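Local coordinates for toll-like receptor 6, Variable lymphocyte receptor B (Mus musculus, PDB 3A79), which pairs with Toll-like receptor 2 to recognise diacyl lipopeptides such as Pam2CSK4 in innate immunity, and is here fused to part of a hagfish receptor, at residues N363-D367 with N387-N391; Y38-T44 with S58-I64; F270-W274 with V327-I333; E33-D37 with R53-S58. One frame throughout, in Å; residues are numbered along the deposited sequence.

Contact 1 of 4, residues N363-D367 with N387-N391; sequences NVFTD and NGLKN
The side chain of Asn387 (chi1 m) lies over the backbone of Asn363, Val364 and Phe365, filling the bend of the preceding turn. The two loops run side by side, their end-to-end directions 10° apart, with CA–CA distances of 5.0 Å for Val364–Asn387 and 4.6 Å for Thr366–Leu389. Backbone angles repeat from one to the other: phi/psi is -119/-145° at Asn363 and -128/-159° at Asn387, then -133/44° at Val364 and -113/34° at Gly388. Such repetition marks successive turns of a leucine-rich repeat solenoid in the Toll-like receptor 6 part, Asn387 and Leu389 falling in the N-x-L of the conserved LxxLxLxxNxL segment. Gly388 N donates to Phe365 O at 3.0 Å. Leu389 (m, t) tucks toward Thr366 and Asp367 and also meets Val395 of helix 394-397. Asp367 takes chi1 p, so that OD1 accepts from Lys390 N and from Asn391 N, each at 3.2 Å. Lys390 NZ turns elsewhere, forming a salt bridge with an acidic side chain of the Toll-like receptor 2 chain.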
loop_
_atom_site.group_PDB
_atom_site.type_symbol
_atom_site.label_atom_id
_atom_site.label_comp_id
_atom_site.label_asym_id
_atom_site.label_seq_id
_atom_site.Cartn_x
_atom_site.Cartn_y
_atom_site.Cartn_z
ATOM N N ASN B 363 3.592 -1.147 -9.653
ATOM C CA ASN B 363 4.706 -0.340 -9.204
ATOM C C ASN B 363 4.407 0.092 -7.787
ATOM O O ASN B 363 3.796 -0.648 -7.029
ATOM C CB ASN B 363 4.881 0.876 -10.108
ATOM C CG ASN B 363 5.097 0.495 -11.546
ATOM O OD1 ASN B 363 4.373 0.951 -12.427
ATOM N ND2 ASN B 363 6.088 -0.360 -11.796
ATOM N N VAL B 364 4.822 1.299 -7.439
ATOM C CA VAL B 364 4.504 1.864 -6.143
ATOM C C VAL B 364 3.992 3.299 -6.326
ATOM O O VAL B 364 4.389 4.207 -5.596
ATOM C CB VAL B 364 5.721 1.803 -5.193
ATOM C CG1 VAL B 364 5.266 1.904 -3.728
ATOM C CG2 VAL B 364 6.508 0.500 -5.419
ATOM N N PHE B 365 3.109 3.486 -7.312
ATOM C CA PHE B 365 2.497 4.792 -7.599
ATOM C C PHE B 365 1.530 5.262 -6.510
ATOM O O PHE B 365 0.984 4.465 -5.758
ATOM C CB PHE B 365 1.741 4.757 -8.930
ATOM C CG PHE B 365 2.623 4.855 -10.142
ATOM C CD1 PHE B 365 3.978 4.545 -10.065
ATOM C CD2 PHE B 365 2.086 5.225 -11.377
ATOM C CE1 PHE B 365 4.777 4.629 -11.185
ATOM C CE2 PHE B 365 2.879 5.300 -12.503
ATOM C CZ PHE B 365 4.225 5.008 -12.407
ATOM N N THR B 366 1.292 6.563 -6.453
ATOM C CA THR B 366 0.369 7.104 -5.467
ATOM C C THR B 366 -0.752 7.890 -6.130
ATOM O O THR B 366 -0.759 8.074 -7.346
ATOM C CB THR B 366 1.100 7.985 -4.436
ATOM O OG1 THR B 366 1.662 9.142 -5.081
ATOM C CG2 THR B 366 2.197 7.172 -3.759
ATOM N N ASP B 367 -1.706 8.336 -5.325
ATOM C CA ASP B 367 -2.855 9.084 -5.821
ATOM C C ASP B 367 -2.471 10.477 -6.313
ATOM O O ASP B 367 -3.295 11.179 -6.905
ATOM C CB ASP B 367 -3.944 9.176 -4.741
ATOM C CG ASP B 367 -3.390 9.587 -3.389
ATOM O OD1 ASP B 367 -3.655 8.873 -2.396
ATOM O OD2 ASP B 367 -2.679 10.617 -3.326
ATOM N N ASN B 387 -0.943 -0.834 -7.420
ATOM C CA ASN B 387 -0.121 0.231 -6.857
ATOM C C ASN B 387 -0.588 0.656 -5.460
ATOM O O ASN B 387 -1.280 -0.102 -4.775
ATOM C CB ASN B 387 -0.071 1.416 -7.821
ATOM C CG ASN B 387 0.692 1.094 -9.097
ATOM O OD1 ASN B 387 0.100 0.737 -10.121
ATOM N ND2 ASN B 387 2.012 1.197 -9.032
ATOM N N GLY B 388 -0.214 1.860 -5.036
ATOM C CA GLY B 388 -0.557 2.328 -3.703
ATOM C C GLY B 388 -1.535 3.486 -3.653
ATOM O O GLY B 388 -1.434 4.329 -2.768
ATOM N N LEU B 389 -2.483 3.546 -4.587
ATOM C CA LEU B 389 -3.436 4.658 -4.615
ATOM C C LEU B 389 -4.347 4.652 -3.394
ATOM O O LEU B 389 -5.128 3.723 -3.211
ATOM C CB LEU B 389 -4.298 4.617 -5.878
ATOM C CG LEU B 389 -3.620 4.700 -7.237
ATOM C CD1 LEU B 389 -4.613 5.153 -8.301
ATOM C CD2 LEU B 389 -2.467 5.649 -7.147
ATOM N N LYS B 390 -4.270 5.694 -2.570
ATOM C CA LYS B 390 -5.022 5.713 -1.308
ATOM C C LYS B 390 -6.426 6.305 -1.446
ATOM O O LYS B 390 -7.422 5.620 -1.221
ATOM C CB LYS B 390 -4.255 6.496 -0.237
ATOM C CG LYS B 390 -4.057 5.773 1.090
ATOM C CD LYS B 390 -2.730 5.008 1.102
ATOM C CE LYS B 390 -2.212 4.833 2.517
ATOM N NZ LYS B 390 -3.243 4.232 3.439
ATOM N N ASN B 391 -6.490 7.579 -1.823
ATOM C CA ASN B 391 -7.711 8.363 -1.728
ATOM C C ASN B 391 -8.618 8.383 -2.964
ATOM O O ASN B 391 -8.464 9.224 -3.842
ATOM C CB ASN B 391 -7.359 9.795 -1.316
ATOM C CG ASN B 391 -8.588 10.661 -1.099
ATOM O OD1 ASN B 391 -8.485 11.797 -0.654
ATOM N ND2 ASN B 391 -9.758 10.121 -1.401
#

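Contact 2 of 4, residues Y38-T44 with S58-I64; sequences YSNRNLT and SLSQNSI
Both loops leave parallel strands with matching backbone: phi/psi is -118/38° at Tyr38 and -118/20° at Leu59, extended at Ser39 and Ser60, then left-handed helical at Asn40 (57/8°) and Gln61 (52/48°). CA atoms pair Ser39–Ser60 (4.7 Å) and Asn40–Gln61 (5.2 Å), after which 38-44 spends one more residue and the register shifts to Asn42–Asn62 (5.1 Å) and Thr44–Ile64 (4.4 Å). Tyr38 N donates to Ser58 O at 2.8 Å and Ser63 N to Leu43 O at 3.0 Å; between them Asn40 N makes weak bonds to Gln61 O (3.3 Å) and Ser60 O (3.5 Å). Asn62 (chi1 m), in the asparagine position of a leucine-rich repeat, points its side chain into the loop of Tyr38 to Leu43. Leu59 (m, t) brings CD2 to 3.7 Å from Tyr38 CB and 3.9 Å from Leu43 CD1. Ser39 OG bonds back to Asp37. These first two modelled turns of the Toll-like receptor 6 solenoid are joined largely by backbone polar groups, with a small apolar patch of Leu59, Tyr38 CB and Leu43.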
loop_
_atom_site.group_PDB
_atom_site.type_symbol
_atom_site.label_atom_id
_atom_site.label_comp_id
_atom_site.label_asym_id
_atom_site.label_seq_id
_atom_site.Cartn_x
_atom_site.Cartn_y
_atom_site.Cartn_z
ATOM N N TYR B 38 10.060 -38.444 -20.385
ATOM C CA TYR B 38 11.068 -39.099 -19.562
ATOM C C TYR B 38 12.201 -38.152 -19.192
ATOM O O TYR B 38 13.362 -38.556 -19.164
ATOM C CB TYR B 38 11.662 -40.304 -20.288
ATOM C CG TYR B 38 10.868 -41.583 -20.162
ATOM C CD1 TYR B 38 9.936 -41.748 -19.153
ATOM C CD2 TYR B 38 11.089 -42.646 -21.039
ATOM C CE1 TYR B 38 9.225 -42.922 -19.035
ATOM C CE2 TYR B 38 10.387 -43.815 -20.930
ATOM C CZ TYR B 38 9.454 -43.955 -19.924
ATOM O OH TYR B 38 8.748 -45.134 -19.805
ATOM N N SER B 39 11.883 -36.893 -18.921
ATOM C CA SER B 39 12.928 -35.974 -18.493
ATOM C C SER B 39 13.281 -36.175 -17.017
ATOM O O SER B 39 12.481 -36.714 -16.250
ATOM C CB SER B 39 12.518 -34.532 -18.763
ATOM O OG SER B 39 11.208 -34.303 -18.310
ATOM N N ASN B 40 14.484 -35.759 -16.630
ATOM C CA ASN B 40 14.951 -35.886 -15.245
ATOM C C ASN B 40 14.934 -37.307 -14.697
ATOM O O ASN B 40 15.162 -37.519 -13.508
ATOM C CB ASN B 40 14.158 -34.981 -14.314
ATOM C CG ASN B 40 14.256 -33.533 -14.705
ATOM O OD1 ASN B 40 15.315 -32.921 -14.591
ATOM N ND2 ASN B 40 13.146 -32.969 -15.176
ATOM N N ARG B 41 14.665 -38.270 -15.568
ATOM C CA ARG B 41 14.687 -39.673 -15.199
ATOM C C ARG B 41 16.126 -40.235 -15.103
ATOM O O ARG B 41 16.315 -41.452 -15.099
ATOM C CB ARG B 41 13.837 -40.491 -16.191
ATOM C CG ARG B 41 12.339 -40.611 -15.852
ATOM C CD ARG B 41 11.940 -42.012 -15.282
ATOM N NE ARG B 41 12.001 -43.092 -16.282
ATOM C CZ ARG B 41 12.658 -44.247 -16.126
ATOM N NH1 ARG B 41 13.307 -44.488 -14.986
ATOM N NH2 ARG B 41 12.660 -45.171 -17.101
ATOM N N ASN B 42 17.133 -39.358 -15.028
ATOM C CA ASN B 42 18.542 -39.780 -14.890
ATOM C C ASN B 42 19.068 -40.740 -15.967
ATOM O O ASN B 42 20.036 -41.475 -15.743
ATOM C CB ASN B 42 18.771 -40.402 -13.512
ATOM C CG ASN B 42 19.538 -39.490 -12.580
ATOM O OD1 ASN B 42 20.705 -39.186 -12.828
ATOM N ND2 ASN B 42 18.893 -39.055 -11.494
ATOM N N LEU B 43 18.438 -40.712 -17.138
ATOM C CA LEU B 43 18.609 -41.751 -18.148
ATOM C C LEU B 43 19.965 -41.750 -18.841
ATOM O O LEU B 43 20.743 -40.812 -18.697
ATOM C CB LEU B 43 17.493 -41.640 -19.179
ATOM C CG LEU B 43 16.196 -42.343 -18.793
ATOM C CD1 LEU B 43 15.014 -41.566 -19.316
ATOM C CD2 LEU B 43 16.203 -43.771 -19.326
ATOM N N THR B 44 20.236 -42.804 -19.608
ATOM C CA THR B 44 21.541 -42.974 -20.250
ATOM C C THR B 44 21.446 -43.477 -21.686
ATOM O O THR B 44 22.276 -43.147 -22.529
ATOM C CB THR B 44 22.444 -43.905 -19.419
ATOM O OG1 THR B 44 23.410 -43.111 -18.721
ATOM C CG2 THR B 44 23.157 -44.929 -20.301
ATOM N N SER B 58 10.153 -37.110 -25.016
ATOM C CA SER B 58 11.102 -36.192 -24.397
ATOM C C SER B 58 12.042 -36.949 -23.479
ATOM O O SER B 58 11.610 -37.630 -22.559
ATOM C CB SER B 58 10.393 -35.091 -23.606
ATOM O OG SER B 58 11.328 -34.325 -22.856
ATOM N N LEU B 59 13.332 -36.833 -23.749
ATOM C CA LEU B 59 14.358 -37.403 -22.895
ATOM C C LEU B 59 15.210 -36.260 -22.361
ATOM O O LEU B 59 16.338 -36.460 -21.919
ATOM C CB LEU B 59 15.188 -38.419 -23.675
ATOM C CG LEU B 59 14.297 -39.580 -24.103
ATOM C CD1 LEU B 59 14.796 -40.265 -25.356
ATOM C CD2 LEU B 59 14.166 -40.560 -22.951
ATOM N N SER B 60 14.632 -35.061 -22.403
ATOM C CA SER B 60 15.297 -33.836 -21.986
ATOM C C SER B 60 15.865 -34.009 -20.592
ATOM O O SER B 60 15.391 -34.841 -19.830
ATOM C CB SER B 60 14.302 -32.670 -22.019
ATOM O OG SER B 60 14.772 -31.559 -21.277
ATOM N N GLN B 61 16.892 -33.234 -20.270
ATOM C CA GLN B 61 17.499 -33.244 -18.941
ATOM C C GLN B 61 17.913 -34.626 -18.415
ATOM O O GLN B 61 17.612 -34.986 -17.275
ATOM C CB GLN B 61 16.603 -32.534 -17.929
ATOM C CG GLN B 61 17.197 -31.246 -17.395
ATOM C CD GLN B 61 16.803 -30.042 -18.213
ATOM O OE1 GLN B 61 15.923 -30.129 -19.077
ATOM N NE2 GLN B 61 17.441 -28.898 -17.940
ATOM N N ASN B 62 18.610 -35.388 -19.249
ATOM C CA ASN B 62 19.204 -36.652 -18.830
ATOM C C ASN B 62 20.723 -36.673 -19.088
ATOM O O ASN B 62 21.364 -35.613 -19.176
ATOM C CB ASN B 62 18.503 -37.835 -19.510
ATOM C CG ASN B 62 17.070 -38.010 -19.046
ATOM O OD1 ASN B 62 16.165 -38.207 -19.852
ATOM N ND2 ASN B 62 16.856 -37.929 -17.743
ATOM N N SER B 63 21.292 -37.872 -19.210
ATOM C CA SER B 63 22.726 -38.019 -19.432
ATOM C C SER B 63 23.019 -38.937 -20.612
ATOM O O SER B 63 24.023 -39.657 -20.618
ATOM C CB SER B 63 23.433 -38.534 -18.173
ATOM O OG SER B 63 23.251 -37.664 -17.068
ATOM N N ILE B 64 22.136 -38.908 -21.606
ATOM C CA ILE B 64 22.384 -39.584 -22.874
ATOM C C ILE B 64 23.581 -38.937 -23.559
ATOM O O ILE B 64 23.745 -37.721 -23.490
ATOM C CB ILE B 64 21.164 -39.496 -23.789
ATOM C CG1 ILE B 64 19.970 -40.181 -23.116
ATOM C CG2 ILE B 64 21.473 -40.115 -25.145
ATOM C CD1 ILE B 64 18.642 -39.851 -23.741
#

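Contact 3 of 4, residues F270-W274 with V327-I333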
loop_
_atom_site.group_PDB
_atom_site.type_symbol
_atom_site.label_atom_id
_atom_site.label_comp_id
_atom_site.label_asym_id
_atom_site.label_seq_id
_atom_site.Cartn_x
_atom_site.Cartn_y
_atom_site.Cartn_z
ATOM N N PHE B 270 17.470 4.346 -26.108
ATOM C CA PHE B 270 16.215 4.920 -26.601
ATOM C C PHE B 270 16.459 5.821 -27.808
ATOM O O PHE B 270 15.813 5.664 -28.838
ATOM C CB PHE B 270 15.469 5.712 -25.513
ATOM C CG PHE B 270 14.998 4.871 -24.359
ATOM C CD1 PHE B 270 15.283 5.240 -23.048
ATOM C CD2 PHE B 270 14.285 3.711 -24.578
ATOM C CE1 PHE B 270 14.868 4.460 -21.973
ATOM C CE2 PHE B 270 13.863 2.922 -23.501
ATOM C CZ PHE B 270 14.160 3.300 -22.201
ATOM N N GLN B 271 17.393 6.761 -27.673
ATOM C CA GLN B 271 17.687 7.734 -28.734
ATOM C C GLN B 271 18.139 7.057 -30.025
ATOM O O GLN B 271 17.837 7.528 -31.119
ATOM C CB GLN B 271 18.766 8.723 -28.289
ATOM C CG GLN B 271 18.361 9.642 -27.169
ATOM C CD GLN B 271 17.515 10.791 -27.650
ATOM O OE1 GLN B 271 18.029 11.759 -28.206
ATOM N NE2 GLN B 271 16.207 10.701 -27.425
ATOM N N PHE B 272 18.881 5.963 -29.883
ATOM C CA PHE B 272 19.359 5.184 -31.017
ATOM C C PHE B 272 18.192 4.617 -31.810
ATOM O O PHE B 272 18.241 4.513 -33.035
ATOM C CB PHE B 272 20.257 4.044 -30.525
ATOM C CG PHE B 272 20.498 2.974 -31.549
ATOM C CD1 PHE B 272 21.551 3.082 -32.453
ATOM C CD2 PHE B 272 19.673 1.861 -31.613
ATOM C CE1 PHE B 272 21.777 2.104 -33.401
ATOM C CE2 PHE B 272 19.892 0.877 -32.563
ATOM C CZ PHE B 272 20.946 0.997 -33.458
ATOM N N PHE B 273 17.136 4.261 -31.097
ATOM C CA PHE B 273 15.999 3.607 -31.701
ATOM C C PHE B 273 15.048 4.590 -32.359
ATOM O O PHE B 273 14.394 4.267 -33.345
ATOM C CB PHE B 273 15.243 2.800 -30.649
ATOM C CG PHE B 273 15.845 1.459 -30.368
ATOM C CD1 PHE B 273 16.314 1.146 -29.104
ATOM C CD2 PHE B 273 15.933 0.506 -31.362
ATOM C CE1 PHE B 273 16.861 -0.092 -28.838
ATOM C CE2 PHE B 273 16.485 -0.727 -31.101
ATOM C CZ PHE B 273 16.951 -1.025 -29.838
ATOM N N TRP B 274 14.975 5.793 -31.812
ATOM C CA TRP B 274 13.905 6.717 -32.169
ATOM C C TRP B 274 13.829 7.023 -33.680
ATOM O O TRP B 274 12.743 7.040 -34.273
ATOM C CB TRP B 274 14.025 7.994 -31.328
ATOM C CG TRP B 274 12.753 8.372 -30.628
ATOM C CD1 TRP B 274 11.907 9.385 -30.958
ATOM C CD2 TRP B 274 12.189 7.739 -29.479
ATOM N NE1 TRP B 274 10.850 9.421 -30.089
ATOM C CE2 TRP B 274 10.998 8.419 -29.171
ATOM C CE3 TRP B 274 12.573 6.659 -28.683
ATOM C CZ2 TRP B 274 10.189 8.058 -28.102
ATOM C CZ3 TRP B 274 11.772 6.304 -27.621
ATOM C CH2 TRP B 274 10.592 6.998 -27.341
ATOM N N VAL B 327 12.520 11.405 -18.975
ATOM C CA VAL B 327 12.932 10.614 -20.133
ATOM C C VAL B 327 11.789 9.788 -20.732
ATOM O O VAL B 327 11.775 9.532 -21.933
ATOM C CB VAL B 327 14.108 9.696 -19.760
ATOM C CG1 VAL B 327 14.307 8.601 -20.794
ATOM C CG2 VAL B 327 15.370 10.524 -19.574
ATOM N N PHE B 328 10.835 9.376 -19.897
ATOM C CA PHE B 328 9.631 8.689 -20.373
ATOM C C PHE B 328 8.465 9.649 -20.580
ATOM O O PHE B 328 7.723 9.531 -21.543
ATOM C CB PHE B 328 9.185 7.598 -19.397
ATOM C CG PHE B 328 10.214 6.555 -19.143
ATOM C CD1 PHE B 328 10.947 6.562 -17.968
ATOM C CD2 PHE B 328 10.456 5.565 -20.076
ATOM C CE1 PHE B 328 11.907 5.601 -17.731
ATOM C CE2 PHE B 328 11.416 4.601 -19.841
ATOM C CZ PHE B 328 12.143 4.622 -18.666
ATOM N N ALA B 329 8.285 10.588 -19.661
ATOM C CA ALA B 329 7.107 11.439 -19.703
ATOM C C ALA B 329 7.047 12.236 -21.000
ATOM O O ALA B 329 5.984 12.362 -21.616
ATOM C CB ALA B 329 7.077 12.351 -18.501
ATOM N N GLU B 330 8.203 12.749 -21.419
ATOM C CA GLU B 330 8.315 13.541 -22.645
ATOM C C GLU B 330 8.416 12.702 -23.928
ATOM O O GLU B 330 8.895 13.200 -24.942
ATOM C CB GLU B 330 9.534 14.480 -22.587
ATOM C CG GLU B 330 9.790 15.174 -21.252
ATOM C CD GLU B 330 10.812 16.300 -21.378
ATOM O OE1 GLU B 330 11.680 16.458 -20.483
ATOM O OE2 GLU B 330 10.741 17.032 -22.386
ATOM N N MET B 331 7.987 11.443 -23.895
ATOM C CA MET B 331 8.034 10.601 -25.095
ATOM C C MET B 331 6.828 10.868 -25.976
ATOM O O MET B 331 5.718 11.069 -25.473
ATOM C CB MET B 331 8.104 9.107 -24.753
ATOM C CG MET B 331 9.452 8.648 -24.229
ATOM S SD MET B 331 9.534 6.884 -23.858
ATOM C CE MET B 331 11.315 6.699 -23.856
ATOM N N ASN B 332 7.054 10.872 -27.288
ATOM C CA ASN B 332 6.002 11.182 -28.252
ATOM C C ASN B 332 5.485 9.960 -29.002
ATOM O O ASN B 332 5.381 9.961 -30.231
ATOM C CB ASN B 332 6.447 12.266 -29.233
ATOM C CG ASN B 332 7.641 11.846 -30.073
ATOM O OD1 ASN B 332 8.372 10.923 -29.714
ATOM N ND2 ASN B 332 7.848 12.532 -31.199
ATOM N N ILE B 333 5.149 8.926 -28.240
ATOM C CA ILE B 333 4.565 7.717 -28.789
ATOM C C ILE B 333 3.119 7.600 -28.307
ATOM O O ILE B 333 2.695 8.370 -27.454
ATOM C CB ILE B 333 5.380 6.502 -28.357
ATOM C CG1 ILE B 333 5.471 6.450 -26.830
ATOM C CG2 ILE B 333 6.771 6.568 -28.965
ATOM C CD1 ILE B 333 6.685 5.707 -26.311
#
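On the helical, convex side of the Toll-like receptor 6 leucine-rich repeat solenoid, the ends of helices 263-273 and 321-329 meet across an intervening repeat that has no helix of its own. The backbones stay well apart, with the CA atoms of Phe270 and Val327 9.2 Å from each other, so long side chains bridge the gap. Phe270 and Trp274, one turn apart, both point toward 327-333. Met331 fills the space between them: its CE lies over the face of the Phe270 ring, 4.2 Å from the centroid in a CH-pi contact, and 3.6 Å from Trp274 CH2, while SD makes an oblique Met-aromatic contact with the indole. Phe270 CZ reaches Phe328 CE2 at 3.8 Å. Tyr299 of the intervening repeat and Leu307 of strand 306-314 add to this apolar layer, Tyr299 OH also bonding to Val327 O. Trp274 CZ2 packs on Ile333 CG2 at 3.8 Å. At the indole edge, where the layer reaches partly exposed Asn332, Trp274 NE1 donates to Asn332 OD1 at 2.9 Å.

Contact 4 of 4, residues E33-D37 with R53-S58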
loop_
_atom_site.group_PDB
_atom_site.type_symbol
_atom_site.label_atom_id
_atom_site.label_comp_id
_atom_site.label_asym_id
_atom_site.label_seq_id
_atom_site.Cartn_x
_atom_site.Cartn_y
_atom_site.Cartn_z
ATOM N N GLU B 33 -1.915 -36.078 -27.645
ATOM C CA GLU B 33 -0.874 -35.933 -28.661
ATOM C C GLU B 33 0.069 -37.130 -28.674
ATOM O O GLU B 33 1.105 -37.101 -29.351
ATOM C CB GLU B 33 -0.064 -34.665 -28.409
ATOM C CG GLU B 33 0.588 -34.655 -27.046
ATOM C CD GLU B 33 1.241 -33.331 -26.708
ATOM O OE1 GLU B 33 2.019 -32.803 -27.544
ATOM O OE2 GLU B 33 0.981 -32.831 -25.590
ATOM N N SER B 34 -0.287 -38.169 -27.916
ATOM C CA SER B 34 0.504 -39.401 -27.821
ATOM C C SER B 34 1.954 -39.135 -27.375
ATOM O O SER B 34 2.900 -39.331 -28.140
ATOM C CB SER B 34 0.458 -40.163 -29.154
ATOM O OG SER B 34 0.909 -41.499 -29.026
ATOM N N MET B 35 2.116 -38.699 -26.127
ATOM C CA MET B 35 3.419 -38.295 -25.593
ATOM C C MET B 35 3.923 -39.204 -24.464
ATOM O O MET B 35 3.139 -39.851 -23.768
ATOM C CB MET B 35 3.349 -36.846 -25.093
ATOM C CG MET B 35 4.448 -36.430 -24.107
ATOM S SD MET B 35 5.858 -35.574 -24.845
ATOM C CE MET B 35 5.199 -33.914 -25.007
ATOM N N VAL B 36 5.245 -39.249 -24.312
ATOM C CA VAL B 36 5.906 -39.900 -23.194
ATOM C C VAL B 36 7.002 -38.959 -22.708
ATOM O O VAL B 36 7.934 -38.633 -23.444
ATOM C CB VAL B 36 6.561 -41.235 -23.608
ATOM C CG1 VAL B 36 7.316 -41.868 -22.414
ATOM C CG2 VAL B 36 5.520 -42.187 -24.210
ATOM N N ASP B 37 6.888 -38.509 -21.468
ATOM C CA ASP B 37 7.865 -37.587 -20.922
ATOM C C ASP B 37 8.809 -38.303 -19.973
ATOM O O ASP B 37 8.414 -38.717 -18.890
ATOM C CB ASP B 37 7.151 -36.463 -20.196
ATOM C CG ASP B 37 8.099 -35.444 -19.634
ATOM O OD1 ASP B 37 7.613 -34.362 -19.219
ATOM O OD2 ASP B 37 9.321 -35.729 -19.610
ATOM N N ARG B 53 4.215 -47.140 -31.231
ATOM C CA ARG B 53 3.556 -46.084 -31.996
ATOM C C ARG B 53 3.572 -44.721 -31.301
ATOM O O ARG B 53 2.742 -43.864 -31.616
ATOM C CB ARG B 53 2.108 -46.477 -32.332
ATOM C CG ARG B 53 1.923 -47.469 -33.498
ATOM C CD ARG B 53 0.660 -47.099 -34.283
ATOM N NE ARG B 53 -0.341 -46.480 -33.402
ATOM C CZ ARG B 53 -1.191 -45.518 -33.765
ATOM N NH1 ARG B 53 -1.168 -45.041 -35.005
ATOM N NH2 ARG B 53 -2.058 -45.028 -32.881
ATOM N N THR B 54 4.501 -44.530 -30.357
ATOM C CA THR B 54 4.646 -43.254 -29.638
ATOM C C THR B 54 4.926 -42.153 -30.633
ATOM O O THR B 54 5.567 -42.398 -31.650
ATOM C CB THR B 54 5.841 -43.249 -28.657
ATOM O OG1 THR B 54 5.862 -44.456 -27.900
ATOM C CG2 THR B 54 5.755 -42.074 -27.705
ATOM N N LYS B 55 4.484 -40.936 -30.335
ATOM C CA LYS B 55 4.638 -39.843 -31.291
ATOM C C LYS B 55 5.505 -38.688 -30.802
ATOM O O LYS B 55 6.303 -38.163 -31.567
ATOM C CB LYS B 55 3.275 -39.362 -31.801
ATOM C CG LYS B 55 2.574 -40.434 -32.620
ATOM C CD LYS B 55 1.253 -39.987 -33.209
ATOM C CE LYS B 55 0.769 -41.016 -34.226
ATOM N NZ LYS B 55 -0.627 -40.761 -34.674
ATOM N N ALA B 56 5.363 -38.296 -29.541
ATOM C CA ALA B 56 6.241 -37.279 -28.965
ATOM C C ALA B 56 7.031 -37.839 -27.784
ATOM O O ALA B 56 6.452 -38.193 -26.763
ATOM C CB ALA B 56 5.441 -36.062 -28.534
ATOM N N LEU B 57 8.350 -37.917 -27.927
ATOM C CA LEU B 57 9.218 -38.413 -26.859
ATOM C C LEU B 57 10.159 -37.327 -26.327
ATOM O O LEU B 57 10.864 -36.688 -27.095
ATOM C CB LEU B 57 10.022 -39.624 -27.346
ATOM C CG LEU B 57 11.202 -40.111 -26.495
ATOM C CD1 LEU B 57 10.824 -40.233 -25.038
ATOM C CD2 LEU B 57 11.731 -41.439 -27.022
ATOM N N SER B 58 10.153 -37.110 -25.016
ATOM C CA SER B 58 11.102 -36.192 -24.397
ATOM C C SER B 58 12.042 -36.949 -23.479
ATOM O O SER B 58 11.610 -37.630 -22.559
ATOM C CB SER B 58 10.393 -35.091 -23.606
ATOM O OG SER B 58 11.328 -34.325 -22.856
#
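Strands 35-37 and 56-58 are the first two of the parallel sheet lining the concave face of the leucine-rich repeat solenoid, at its modelled N-terminal edge in the Toll-like receptor 6 part. Their axes run 4.8 Å apart at an angle of 4°. Val36 uses both backbone groups on this neighbour: its N donates to Ala56 O at 2.9 Å, and its O accepts from Ser58 N at 3.1 Å. Two residues earlier, Ser34 O takes two donors, Ala56 N at 3.0 Å and Lys55 N at 3.1 Å. Leu57 pairs with Val80 and Arg82 of the next strand, passing the sheet onward, while Ser58 O accepts from Tyr38. Among the side chains, Asp37 OD2 is engaged by Ser39 OG, and Arg53 NH1 forms a salt bridge with Glu77. Val36 and Leu57 share the face turned to Leu50, with Val36 CG2 3.5 Å from Thr54 CG2. Met35, Ala56, Asp37 and Ser58 occupy the other face, where Met35 SD rests 3.7 Å from Ala56 CB.

In the fold
From the N terminus, contact 4 pairs the first two strands and contact 2 continues the same pairing into the loops that follow them. Their segments alternate along the chain and share Ser58, so the two cross and together close the first modelled turn of the solenoid. Contact 3 comes next, about 47 Å from contact 2 between centres and on the opposite side of the chain's centre; it spans a longer excursion, joining two helix ends across a whole repeat. Contact 1 follows in series, again linking consecutive turns, with its centre about 25 Å from that of contact 3. Contacts 1, 2 and 4 thus join adjacent repeats, whereas contact 3 skips one.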